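Local coordinates for Carboxylesterase/phospholipase family protein (Francisella tularensis subsp. tularensis, PDB 4F21) that probably hydrolyses carboxylic ester bonds as a serine hydrolase of the alpha/beta-hydrolase superfamily, at residues Gly159-Ser164 / Lys234-Phe239; Pro185-His190 / Ala215-His220; Ala137-Gly142 / His226-Glu231; Phe38-Leu43 / Asn133-Gly138; Gly142-Thr147 / Ser164-Ala169. All blocks are in the same frame, centred on the assembly; numbering follows the deposited sequence.

How the interactions relate
All five contacts belong to one alpha/beta-hydrolase fold, organised by its central sheet. Interaction 4 pairs strands 38-44 and 134-139, and interaction 2 pairs 186-191 with the outermost strand 216-221; their centres lie about 15 Å apart, with strand 159-163 in the gap. Interaction 1 lays helix 230-243 over that middle strand. Interaction 3 starts where strand 134-139 ends, sharing Ala137 and Gly138 with interaction 4, and reaches the loop before the same helix. Interaction 5 shares Gly142 with interaction 3 and Ser164 with interaction 1. Along the chain, interaction 2 is nested within the loops closed by interactions 1 and 3. Of the five, interaction 3 alone holds residues of the probable active site.

Interaction 1: residues Gly159-Ser164 / Lys234-Phe239; sequences GIMALS and KDISNF
The sheet-helix interface of an alpha/beta-hydrolase is exemplified by the Met-aromatic contact between Met161 on strand 159-163 and Phe239 on helix 230-243. Strand and helix run almost antiparallel, at 170°, with their axes 10.7 Å apart, a gap filled by side chains from both. Met161 SD lies 3.4 Å from Phe239 CD2 and 4.3 Å from the ring centroid, approaching obliquely at 48° to the ring normal. Behind the sulfur, Met161 CG also rests 3.6 Å from Phe239 CE2, the two side chains running past one another in opposing senses. Met161 SD is also 3.8 Å from Ile236 CG2, and the bend of the methionine at chi3 (-71°) brings Met161 CE to 4.0 Å from that same Ile236 CG2. The other branch of Ile236 reaches further along the strand, and its CD1 meets Leu163 CD2 at 4.0 Å. At the far edge of the phenylalanine ring, near its plane, Gly159 CA is 4.5 Å from Phe239 CZ. The same ring also touches Ile135 and Leu187 of the flanking strands, and Met161 touches Ala137 and Leu187, so the helix packs across several strands at once. Ile160 points the other way, toward helix 144-150. A buried strand with one helix layer on each side is the layout of the three-layer alpha/beta/alpha sandwich.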
# COMPACT_ATOMS: atom_id res chain seq x y z
N GLY A 159 -8.23 4.43 3.51
CA GLY A 159 -7.27 3.67 4.28
C GLY A 159 -6.03 3.28 3.51
O GLY A 159 -5.98 3.40 2.29
N ILE A 160 -5.01 2.84 4.24
CA ILE A 160 -3.78 2.35 3.64
C ILE A 160 -3.44 1.00 4.25
O ILE A 160 -3.50 0.83 5.47
CB ILE A 160 -2.59 3.30 3.91
CG1 ILE A 160 -2.93 4.73 3.46
CG2 ILE A 160 -1.35 2.80 3.20
CD1 ILE A 160 -1.92 5.76 3.94
N MET A 161 -3.10 0.03 3.41
CA MET A 161 -2.64 -1.26 3.92
C MET A 161 -1.23 -1.61 3.46
O MET A 161 -1.04 -2.31 2.46
CB MET A 161 -3.63 -2.38 3.59
CG MET A 161 -4.94 -2.28 4.36
SD MET A 161 -5.92 -3.80 4.33
CE MET A 161 -6.48 -3.82 2.63
N ALA A 162 -0.25 -1.09 4.19
CA ALA A 162 1.15 -1.34 3.87
C ALA A 162 1.55 -2.75 4.30
O ALA A 162 1.39 -3.12 5.46
CB ALA A 162 2.04 -0.30 4.55
N LEU A 163 2.06 -3.52 3.34
CA LEU A 163 2.43 -4.91 3.58
C LEU A 163 3.84 -5.16 3.08
O LEU A 163 4.09 -5.14 1.88
CB LEU A 163 1.46 -5.84 2.84
CG LEU A 163 -0.04 -5.64 3.08
CD1 LEU A 163 -0.83 -6.03 1.85
CD2 LEU A 163 -0.50 -6.45 4.27
N SER A 164 4.76 -5.40 4.02
CA SER A 164 6.14 -5.73 3.71
C SER A 164 6.83 -4.64 2.90
O SER A 164 7.58 -4.93 1.97
CB SER A 164 6.21 -7.06 2.95
OG SER A 164 5.37 -8.01 3.57
N LYS A 234 -6.47 -12.90 7.63
CA LYS A 234 -7.54 -12.66 8.59
C LYS A 234 -7.52 -11.20 9.07
O LYS A 234 -8.57 -10.55 9.11
CB LYS A 234 -7.42 -13.60 9.80
CG LYS A 234 -8.44 -13.33 10.89
CD LYS A 234 -8.00 -13.89 12.23
CE LYS A 234 -9.01 -13.54 13.32
NZ LYS A 234 -8.54 -13.91 14.68
N ASP A 235 -6.34 -10.69 9.41
CA ASP A 235 -6.23 -9.32 9.89
C ASP A 235 -6.58 -8.27 8.83
O ASP A 235 -7.13 -7.21 9.14
CB ASP A 235 -4.84 -9.05 10.48
CG ASP A 235 -4.76 -9.37 11.95
OD1 ASP A 235 -5.82 -9.58 12.58
OD2 ASP A 235 -3.62 -9.42 12.49
N ILE A 236 -6.23 -8.56 7.58
CA ILE A 236 -6.52 -7.69 6.44
C ILE A 236 -8.03 -7.62 6.25
O ILE A 236 -8.62 -6.54 6.15
CB ILE A 236 -5.88 -8.26 5.16
CG1 ILE A 236 -4.36 -8.11 5.20
CG2 ILE A 236 -6.45 -7.59 3.93
CD1 ILE A 236 -3.67 -8.81 4.07
N SER A 237 -8.64 -8.81 6.21
CA SER A 237 -10.08 -8.95 6.18
C SER A 237 -10.71 -8.09 7.27
O SER A 237 -11.56 -7.24 7.00
CB SER A 237 -10.46 -10.42 6.40
OG SER A 237 -11.75 -10.53 6.97
N ASN A 238 -10.25 -8.29 8.50
CA ASN A 238 -10.76 -7.53 9.63
C ASN A 238 -10.55 -6.01 9.50
O ASN A 238 -11.34 -5.23 10.02
CB ASN A 238 -10.19 -8.07 10.94
CG ASN A 238 -10.78 -9.41 11.33
OD1 ASN A 238 -10.07 -10.39 11.52
ND2 ASN A 238 -12.10 -9.45 11.45
N PHE A 239 -9.51 -5.61 8.78
CA PHE A 239 -9.28 -4.18 8.53
C PHE A 239 -10.34 -3.64 7.58
O PHE A 239 -10.98 -2.63 7.88
CB PHE A 239 -7.89 -3.92 7.95
CG PHE A 239 -7.62 -2.46 7.66
CD1 PHE A 239 -7.09 -1.63 8.63
CD2 PHE A 239 -7.89 -1.92 6.41
CE1 PHE A 239 -6.84 -0.29 8.37
CE2 PHE A 239 -7.64 -0.59 6.14
CZ PHE A 239 -7.11 0.23 7.12

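Interaction 2: residues Pro185-His190 / Ala215-His220; sequences PILVCH and ANEYKH
The Tyr218 ring receives Val188 CG1 obliquely, 3.9 Å from its CD1, and has His220 ND1 of its own strand at its edge, in plane; reciprocally, Tyr218 CE2 lies at the edge of the His220 ring. His203 of helix 199-210 also meets the tyrosine. Another flat group, the Asn216 amide, brings OD1 to 3.4 Å from Val188 CG2. With Asn216 CG placed between its own backbone N and carbonyl carbon (chi1 66°), the amide turns to Val188 and to Ser206 of that helix, which is hydrogen-bonded to OD1. On the opposite sheet face, Leu187 CD1 meets Lys219 CD at 3.9 Å, the two side chains crossing at about a right angle. Between the faces, the parallel strands 186-191 and 216-221 are joined by four backbone bonds. Val188 N reaches Glu217 O at 3.0 Å, and Lys219 N reaches Val188 O at 2.9 Å. The outer bonds, Glu217 N to Ile186 O and His190 N to Lys219 O, are both longer at 3.3 Å. This is the strand pair of a beta-alpha-beta unit crossing through helix 199-210. The main chain thus fixes the register, while the side chains of the outermost strand combine apolar contact with polar ends.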
# COMPACT_ATOMS: atom_id res chain seq x y z
N PRO A 185 -7.46 5.44 8.75
CA PRO A 185 -7.09 4.06 9.11
C PRO A 185 -5.93 3.50 8.29
O PRO A 185 -6.09 3.19 7.11
CB PRO A 185 -8.37 3.28 8.81
CG PRO A 185 -9.46 4.27 9.02
CD PRO A 185 -8.90 5.57 8.51
N ILE A 186 -4.78 3.36 8.92
CA ILE A 186 -3.61 2.78 8.27
C ILE A 186 -3.25 1.46 8.93
O ILE A 186 -3.15 1.37 10.15
CB ILE A 186 -2.40 3.73 8.32
CG1 ILE A 186 -2.72 5.03 7.59
CG2 ILE A 186 -1.17 3.06 7.71
CD1 ILE A 186 -1.59 6.04 7.61
N LEU A 187 -3.07 0.43 8.11
CA LEU A 187 -2.63 -0.87 8.61
C LEU A 187 -1.27 -1.21 8.04
O LEU A 187 -1.10 -1.34 6.83
CB LEU A 187 -3.63 -1.97 8.23
CG LEU A 187 -3.19 -3.39 8.58
CD1 LEU A 187 -3.06 -3.58 10.08
CD2 LEU A 187 -4.16 -4.42 7.99
N VAL A 188 -0.29 -1.36 8.93
CA VAL A 188 1.04 -1.79 8.53
C VAL A 188 1.23 -3.24 8.95
O VAL A 188 0.96 -3.60 10.09
CB VAL A 188 2.13 -0.94 9.20
CG1 VAL A 188 3.50 -1.29 8.63
CG2 VAL A 188 1.84 0.54 9.00
N CYS A 189 1.67 -4.07 8.01
CA CYS A 189 1.99 -5.46 8.30
C CYS A 189 3.40 -5.76 7.81
O CYS A 189 3.84 -5.19 6.80
CB CYS A 189 1.00 -6.41 7.64
SG CYS A 189 -0.72 -6.24 8.18
N HIS A 190 4.13 -6.63 8.50
CA HIS A 190 5.50 -6.94 8.11
C HIS A 190 6.03 -8.26 8.69
O HIS A 190 5.70 -8.63 9.81
CB HIS A 190 6.44 -5.79 8.48
CG HIS A 190 7.59 -5.62 7.53
ND1 HIS A 190 7.72 -4.52 6.72
CD2 HIS A 190 8.64 -6.42 7.25
CE1 HIS A 190 8.81 -4.64 5.98
NE2 HIS A 190 9.39 -5.79 6.29
N ALA A 215 -1.52 7.97 12.68
CA ALA A 215 -1.50 6.82 13.57
C ALA A 215 -1.79 5.55 12.78
O ALA A 215 -2.55 5.56 11.81
CB ALA A 215 -2.52 7.00 14.67
N ASN A 216 -1.17 4.45 13.20
CA ASN A 216 -1.33 3.18 12.50
C ASN A 216 -1.13 1.97 13.41
O ASN A 216 -0.39 2.04 14.39
CB ASN A 216 -0.36 3.09 11.32
CG ASN A 216 1.10 3.04 11.75
OD1 ASN A 216 1.62 1.98 12.08
ND2 ASN A 216 1.76 4.19 11.74
N GLU A 217 -1.81 0.88 13.08
CA GLU A 217 -1.60 -0.40 13.76
C GLU A 217 -0.41 -1.10 13.14
O GLU A 217 -0.40 -1.36 11.93
CB GLU A 217 -2.83 -1.29 13.61
CG GLU A 217 -4.02 -0.94 14.49
CD GLU A 217 -5.24 -1.78 14.17
OE1 GLU A 217 -5.53 -1.94 12.96
OE2 GLU A 217 -5.89 -2.28 15.11
N TYR A 218 0.60 -1.40 13.94
CA TYR A 218 1.74 -2.15 13.45
C TYR A 218 1.61 -3.62 13.84
O TYR A 218 1.62 -3.97 15.02
CB TYR A 218 3.06 -1.57 13.98
CG TYR A 218 4.28 -2.29 13.44
CD1 TYR A 218 4.89 -1.87 12.27
CD2 TYR A 218 4.81 -3.39 14.10
CE1 TYR A 218 6.00 -2.53 11.77
CE2 TYR A 218 5.91 -4.05 13.61
CZ TYR A 218 6.50 -3.62 12.44
OH TYR A 218 7.61 -4.28 11.95
N LYS A 219 1.49 -4.48 12.84
CA LYS A 219 1.30 -5.91 13.08
C LYS A 219 2.39 -6.74 12.39
O LYS A 219 2.30 -7.02 11.20
CB LYS A 219 -0.08 -6.34 12.59
CG LYS A 219 -1.21 -5.44 13.06
CD LYS A 219 -2.55 -6.14 13.00
CE LYS A 219 -3.61 -5.32 13.73
NZ LYS A 219 -4.89 -6.06 13.86
N HIS A 220 3.41 -7.12 13.15
CA HIS A 220 4.46 -7.98 12.59
C HIS A 220 4.19 -9.45 12.88
O HIS A 220 3.57 -9.79 13.89
CB HIS A 220 5.85 -7.56 13.08
CG HIS A 220 6.12 -7.89 14.52
ND1 HIS A 220 6.19 -6.93 15.51
CD2 HIS A 220 6.36 -9.08 15.13
CE1 HIS A 220 6.45 -7.51 16.66
NE2 HIS A 220 6.56 -8.82 16.46

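Interaction 3: residues Ala137-Gly142 / His226-Glu231; sequences AGFSQG and HSVCME
His226 and Ser140 make the close end of this contact. Ser140 OG lies in the plane of the imidazole, at its edge, 2.9 Å from His226 NE2. This is modelled as a hydrogen bond in which either atom could donate, although the serine oxygen is crowded by an atom elsewhere and its place is less sure. One face of the same imidazole carries Phe139 CZ, 4.0 Å from His226 NE2 and offset toward the rim; the two rings are inclined at 39°. Because His226 ND1 is hydrogen-bonded to Asp194, the three residues match a Ser-His-Asp triad, consistent with a serine hydrolase.

Toward the partly exposed side the contact thins out. Phe139 presents an edge to Ser227 O, 3.8 Å from CE1, and Val228 CG2 touches Phe139 CD1 at 4.0 Å, while the CB of Ser227 points away from residues 137-142.

Residues 138-142 read Gly-Phe-Ser-Gln-Gly, the GXSXG signature, and Phe139 to Gly142 form a type II' turn closed by Gly142 N to Phe139 O at 2.9 Å. This turn, consistent with the nucleophile elbow of the family, links strand 134-139 to helix 144-150, beside strand 159-163, while His226 comes from the loop leading into helix 230-243.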
# COMPACT_ATOMS: atom_id res chain seq x y z
N ALA A 137 -4.18 -0.34 -0.75
CA ALA A 137 -3.36 -1.38 -0.14
C ALA A 137 -2.17 -1.69 -1.04
O ALA A 137 -2.29 -1.67 -2.27
CB ALA A 137 -4.18 -2.63 0.09
N GLY A 138 -1.03 -1.98 -0.43
CA GLY A 138 0.16 -2.28 -1.21
C GLY A 138 1.03 -3.35 -0.58
O GLY A 138 1.07 -3.48 0.64
N PHE A 139 1.70 -4.13 -1.42
CA PHE A 139 2.64 -5.14 -0.95
C PHE A 139 4.03 -4.92 -1.54
O PHE A 139 4.17 -4.69 -2.75
CB PHE A 139 2.14 -6.55 -1.29
CG PHE A 139 3.15 -7.64 -1.01
CD1 PHE A 139 3.29 -8.15 0.27
CD2 PHE A 139 3.95 -8.14 -2.02
CE1 PHE A 139 4.22 -9.14 0.53
CE2 PHE A 139 4.88 -9.13 -1.76
CZ PHE A 139 5.02 -9.63 -0.49
N SER A 140 5.04 -4.98 -0.68
CA SER A 140 6.44 -4.93 -1.10
C SER A 140 6.72 -3.69 -1.94
O SER A 140 6.62 -2.56 -1.47
CB SER A 140 6.82 -6.20 -1.87
OG SER A 140 8.17 -6.18 -2.28
N GLN A 141 7.08 -3.92 -3.20
CA GLN A 141 7.43 -2.86 -4.12
C GLN A 141 6.27 -1.88 -4.30
O GLN A 141 6.48 -0.68 -4.47
CB GLN A 141 7.81 -3.46 -5.48
CG GLN A 141 8.64 -2.56 -6.37
CD GLN A 141 9.05 -3.24 -7.65
OE1 GLN A 141 8.42 -4.21 -8.09
NE2 GLN A 141 10.12 -2.76 -8.27
N GLY A 142 5.06 -2.42 -4.24
CA GLY A 142 3.87 -1.62 -4.45
C GLY A 142 3.45 -0.80 -3.25
O GLY A 142 2.87 0.27 -3.41
N HIS A 226 9.21 -12.68 3.35
CA HIS A 226 8.64 -11.78 2.35
C HIS A 226 7.44 -12.42 1.68
O HIS A 226 7.53 -12.91 0.55
CB HIS A 226 9.69 -11.40 1.31
CG HIS A 226 9.36 -10.15 0.55
ND1 HIS A 226 9.19 -8.93 1.17
CD2 HIS A 226 9.17 -9.94 -0.77
CE1 HIS A 226 8.91 -8.02 0.25
NE2 HIS A 226 8.89 -8.60 -0.93
N SER A 227 6.31 -12.42 2.37
CA SER A 227 5.09 -13.04 1.86
C SER A 227 3.86 -12.57 2.63
O SER A 227 3.92 -11.63 3.41
CB SER A 227 5.21 -14.56 1.95
OG SER A 227 5.47 -14.98 3.28
N VAL A 228 2.73 -13.25 2.39
CA VAL A 228 1.50 -12.99 3.12
C VAL A 228 0.97 -14.31 3.67
O VAL A 228 0.76 -15.26 2.92
CB VAL A 228 0.43 -12.35 2.22
CG1 VAL A 228 -0.92 -12.30 2.91
CG2 VAL A 228 0.86 -10.95 1.78
N CYS A 229 0.75 -14.35 4.99
CA CYS A 229 0.27 -15.57 5.65
C CYS A 229 -1.24 -15.54 5.90
O CYS A 229 -1.94 -14.63 5.48
CB CYS A 229 1.02 -15.80 6.95
SG CYS A 229 0.72 -14.54 8.19
N MET A 230 -1.70 -16.56 6.57
CA MET A 230 -3.12 -16.75 6.78
C MET A 230 -3.69 -15.92 7.92
O MET A 230 -4.80 -15.45 7.83
CB MET A 230 -3.45 -18.24 6.91
CG MET A 230 -3.64 -18.96 5.60
SD MET A 230 -5.21 -18.74 4.67
CE MET A 230 -5.29 -16.99 4.50
N GLU A 231 -2.92 -15.73 8.98
CA GLU A 231 -3.29 -14.89 10.11
C GLU A 231 -3.36 -13.45 9.63
O GLU A 231 -4.28 -12.70 9.96
CB GLU A 231 -2.24 -15.00 11.23
CG GLU A 231 -1.93 -16.45 11.65
CD GLU A 231 -3.09 -17.12 12.38
OE1 GLU A 231 -4.00 -16.40 12.84
OE2 GLU A 231 -3.09 -18.36 12.48

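Interaction 4: residues Phe38-Leu43 / Asn133-Gly138; sequences FCVIWL and NIILAG
The parallel core of the alpha/beta-hydrolase sheet is joined here through strands 38-44 and 134-139, from Cys39 paired with Ile134 to Leu43 paired with Gly138. Five backbone hydrogen bonds pass between them. The shortest runs from Ile41 N to Ile135 O at 2.8 Å, and Cys39 O accepts Ile135 N at 2.9 Å. Further along, Ile41 O takes Ala137 N and Ala137 O takes Leu43 N, both at 3.0 Å, while Cys39 N reaches Asn133 O at the start. Cys39, Ile41 and Leu43 thus bond to strand 134-139, whereas the backbones of Val40 and Trp42 bond to strand 67-72 on the other side.

On the face bearing Ile41, that side chain runs alongside Leu136 in the same direction, with Leu136 CD2 3.7 Å from Ile41 CB. With Ile41 CG1 anti to its carbonyl carbon (chi1 -55°), that atom comes within 3.7 Å of Ile134 CG2. Helices 111-126 and 144-150 pack over this face. At the strand beginnings, the Asn133 amide lies almost parallel to the Phe38 ring, planes 12° apart, with ND2 3.5 Å from Phe38 CE1. The other face carries Trp42, whose ring also meets Phe53 and Phe71. There the methyl of the neighbouring strand makes an oblique contact: Ala137 CB is 3.6 Å from Trp42 CE3.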
# COMPACT_ATOMS: atom_id res chain seq x y z
N PHE A 38 -18.17 0.44 -1.99
CA PHE A 38 -16.80 0.52 -1.51
C PHE A 38 -15.81 0.06 -2.58
O PHE A 38 -16.22 -0.51 -3.59
CB PHE A 38 -16.63 -0.32 -0.24
CG PHE A 38 -17.62 0.01 0.84
CD1 PHE A 38 -17.57 1.22 1.50
CD2 PHE A 38 -18.61 -0.90 1.20
CE1 PHE A 38 -18.47 1.52 2.50
CE2 PHE A 38 -19.52 -0.60 2.20
CZ PHE A 38 -19.45 0.61 2.84
N CYS A 39 -14.53 0.32 -2.36
CA CYS A 39 -13.51 -0.04 -3.35
C CYS A 39 -12.12 -0.23 -2.73
O CYS A 39 -11.70 0.53 -1.87
CB CYS A 39 -13.45 1.00 -4.47
SG CYS A 39 -12.29 0.60 -5.81
N VAL A 40 -11.42 -1.27 -3.18
CA VAL A 40 -10.07 -1.52 -2.70
C VAL A 40 -9.09 -1.58 -3.87
O VAL A 40 -9.16 -2.47 -4.72
CB VAL A 40 -9.96 -2.83 -1.89
CG1 VAL A 40 -8.62 -2.89 -1.16
CG2 VAL A 40 -11.10 -2.93 -0.90
N ILE A 41 -8.19 -0.60 -3.92
CA ILE A 41 -7.14 -0.58 -4.92
C ILE A 41 -5.93 -1.33 -4.39
O ILE A 41 -5.23 -0.85 -3.49
CB ILE A 41 -6.77 0.85 -5.31
CG1 ILE A 41 -8.03 1.61 -5.76
CG2 ILE A 41 -5.72 0.86 -6.41
CD1 ILE A 41 -7.76 3.01 -6.25
N TRP A 42 -5.70 -2.53 -4.93
CA TRP A 42 -4.61 -3.40 -4.51
C TRP A 42 -3.44 -3.35 -5.49
O TRP A 42 -3.57 -3.76 -6.65
CB TRP A 42 -5.10 -4.85 -4.37
CG TRP A 42 -4.15 -5.75 -3.64
CD1 TRP A 42 -3.05 -6.37 -4.16
CD2 TRP A 42 -4.21 -6.13 -2.26
NE1 TRP A 42 -2.42 -7.11 -3.19
CE2 TRP A 42 -3.11 -6.98 -2.02
CE3 TRP A 42 -5.08 -5.83 -1.21
CZ2 TRP A 42 -2.87 -7.54 -0.76
CZ3 TRP A 42 -4.83 -6.38 0.04
CH2 TRP A 42 -3.74 -7.23 0.25
N LEU A 43 -2.30 -2.85 -5.03
CA LEU A 43 -1.13 -2.67 -5.88
C LEU A 43 -0.07 -3.75 -5.64
O LEU A 43 0.12 -4.21 -4.51
CB LEU A 43 -0.51 -1.29 -5.66
CG LEU A 43 -1.45 -0.08 -5.70
CD1 LEU A 43 -0.67 1.21 -5.46
CD2 LEU A 43 -2.21 -0.02 -7.02
N ASN A 133 -14.17 6.07 0.71
CA ASN A 133 -14.63 4.69 0.64
C ASN A 133 -13.75 3.86 -0.28
O ASN A 133 -14.12 2.76 -0.70
CB ASN A 133 -16.09 4.62 0.18
CG ASN A 133 -17.02 5.39 1.09
OD1 ASN A 133 -16.73 6.52 1.50
ND2 ASN A 133 -18.16 4.79 1.42
N ILE A 134 -12.58 4.41 -0.60
CA ILE A 134 -11.57 3.69 -1.37
C ILE A 134 -10.35 3.46 -0.50
O ILE A 134 -9.86 4.38 0.16
CB ILE A 134 -11.15 4.46 -2.62
CG1 ILE A 134 -12.38 4.91 -3.42
CG2 ILE A 134 -10.22 3.62 -3.48
CD1 ILE A 134 -12.04 5.76 -4.63
N ILE A 135 -9.85 2.22 -0.49
CA ILE A 135 -8.66 1.88 0.30
C ILE A 135 -7.47 1.54 -0.59
O ILE A 135 -7.57 0.72 -1.49
CB ILE A 135 -8.93 0.69 1.24
CG1 ILE A 135 -9.97 1.06 2.30
CG2 ILE A 135 -7.65 0.24 1.92
CD1 ILE A 135 -10.20 -0.04 3.31
N LEU A 136 -6.33 2.18 -0.31
CA LEU A 136 -5.09 1.89 -1.02
C LEU A 136 -4.24 0.88 -0.25
O LEU A 136 -3.65 1.21 0.78
CB LEU A 136 -4.29 3.17 -1.28
CG LEU A 136 -5.03 4.26 -2.06
CD1 LEU A 136 -4.18 5.52 -2.17
CD2 LEU A 136 -5.41 3.75 -3.44
N ALA A 137 -4.18 -0.34 -0.75
CA ALA A 137 -3.36 -1.38 -0.14
C ALA A 137 -2.17 -1.69 -1.04
O ALA A 137 -2.29 -1.67 -2.27
CB ALA A 137 -4.18 -2.63 0.09
N GLY A 138 -1.03 -1.98 -0.43
CA GLY A 138 0.16 -2.28 -1.21
C GLY A 138 1.03 -3.35 -0.58
O GLY A 138 1.07 -3.48 0.64

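Interaction 5: residues Gly142-Thr147 / Ser164-Ala169; sequences GGIIAT and STYLPA
Ile144, at the start of helix 144-150, is followed outward from its backbone into residues 165-168 of the loop after strand 159-163. From CB the side chain forks. The CG2 methyl goes to Pro168, 3.6 Å from CG of that ring. The CG1 arm, anti to the carbonyl carbon (chi1 -47°), turns to Thr165 instead: Ile144 CG1 is 3.5 Å from Thr165 CG2, and the two side chains cross at about a right angle. At the tip, Ile144 CD1 reaches Tyr166 CE1 obliquely at 3.9 Å and Pro168 CG at 4.0 Å. Within the loop, Pro168 CD sits 4.1 Å above the centre of the Tyr166 ring, so proline and tyrosine together receive the end of the isoleucine.

The backbone just before the helix is approached more closely still. Thr165 CG2 lies 3.3 Å from Ile144 N, and Thr165 OG1 comes within 3.2 Å of Gly143 CA, an approach allowed by the absence of a side chain on the glycine. That hydroxyl hydrogen-bonds to the carbonyl oxygens of Ser140 and Leu163, which must share its single proton, tying the loop to the turn that carries the probable nucleophile. The chemistry is therefore split: the Ile144 side chain is met by carbon and the threonine hydroxyl lies against the glycine backbone, while Thr165 and Tyr166 find their polar partners elsewhere, in Ser140 and Leu163 and in Asn82 respectively.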
# COMPACT_ATOMS: atom_id res chain seq x y z
N GLY A 142 5.06 -2.42 -4.24
CA GLY A 142 3.87 -1.62 -4.45
C GLY A 142 3.45 -0.80 -3.25
O GLY A 142 2.87 0.27 -3.41
N GLY A 143 3.76 -1.30 -2.06
CA GLY A 143 3.34 -0.67 -0.82
C GLY A 143 3.76 0.78 -0.67
O GLY A 143 3.19 1.53 0.13
N ILE A 144 4.77 1.18 -1.43
CA ILE A 144 5.26 2.55 -1.43
C ILE A 144 4.23 3.51 -2.04
O ILE A 144 4.00 4.60 -1.52
CB ILE A 144 6.57 2.66 -2.24
CG1 ILE A 144 7.54 1.54 -1.84
CG2 ILE A 144 7.20 4.03 -2.05
CD1 ILE A 144 8.60 1.24 -2.87
N ILE A 145 3.61 3.07 -3.13
CA ILE A 145 2.74 3.94 -3.93
C ILE A 145 1.34 4.07 -3.33
O ILE A 145 0.49 4.79 -3.85
CB ILE A 145 2.66 3.43 -5.39
CG1 ILE A 145 4.01 2.89 -5.84
CG2 ILE A 145 2.22 4.54 -6.33
CD1 ILE A 145 5.09 3.94 -5.96
N ALA A 146 1.10 3.37 -2.22
CA ALA A 146 -0.20 3.45 -1.55
C ALA A 146 -0.18 4.45 -0.42
O ALA A 146 -1.09 5.27 -0.27
CB ALA A 146 -0.61 2.08 -1.04
N THR A 147 0.88 4.38 0.39
CA THR A 147 1.03 5.28 1.53
C THR A 147 1.28 6.70 1.06
O THR A 147 0.44 7.58 1.27
CB THR A 147 2.18 4.81 2.46
OG1 THR A 147 1.83 3.55 3.04
CG2 THR A 147 2.42 5.81 3.57
N SER A 164 4.76 -5.40 4.02
CA SER A 164 6.14 -5.73 3.71
C SER A 164 6.83 -4.64 2.90
O SER A 164 7.58 -4.93 1.97
CB SER A 164 6.21 -7.06 2.95
OG SER A 164 5.37 -8.01 3.57
N THR A 165 6.59 -3.38 3.27
CA THR A 165 7.08 -2.26 2.49
C THR A 165 7.81 -1.19 3.31
O THR A 165 7.33 -0.75 4.35
CB THR A 165 5.94 -1.58 1.72
OG1 THR A 165 5.30 -2.53 0.86
CG2 THR A 165 6.48 -0.45 0.89
N TYR A 166 8.98 -0.79 2.82
CA TYR A 166 9.77 0.27 3.44
C TYR A 166 9.33 1.64 2.94
O TYR A 166 8.45 1.75 2.09
CB TYR A 166 11.26 0.04 3.20
CG TYR A 166 11.73 0.24 1.76
CD1 TYR A 166 11.01 -0.27 0.69
CD2 TYR A 166 12.89 0.94 1.49
CE1 TYR A 166 11.44 -0.08 -0.61
CE2 TYR A 166 13.33 1.13 0.20
CZ TYR A 166 12.60 0.62 -0.85
OH TYR A 166 13.03 0.82 -2.14
N LEU A 167 9.95 2.69 3.47
CA LEU A 167 9.58 4.06 3.11
C LEU A 167 10.75 4.82 2.50
O LEU A 167 11.48 5.51 3.21
CB LEU A 167 9.06 4.79 4.35
CG LEU A 167 7.96 5.84 4.15
CD1 LEU A 167 6.85 5.29 3.28
CD2 LEU A 167 7.41 6.29 5.49
N PRO A 168 10.94 4.68 1.18
CA PRO A 168 12.08 5.29 0.47
C PRO A 168 11.83 6.75 0.14
O PRO A 168 10.68 7.20 0.15
CB PRO A 168 12.13 4.49 -0.83
CG PRO A 168 10.71 4.16 -1.10
CD PRO A 168 10.08 3.92 0.26
N ALA A 169 12.91 7.48 -0.15
CA ALA A 169 12.83 8.89 -0.53
C ALA A 169 11.99 9.71 0.44
O ALA A 169 11.26 10.62 0.03
CB ALA A 169 12.30 9.04 -1.95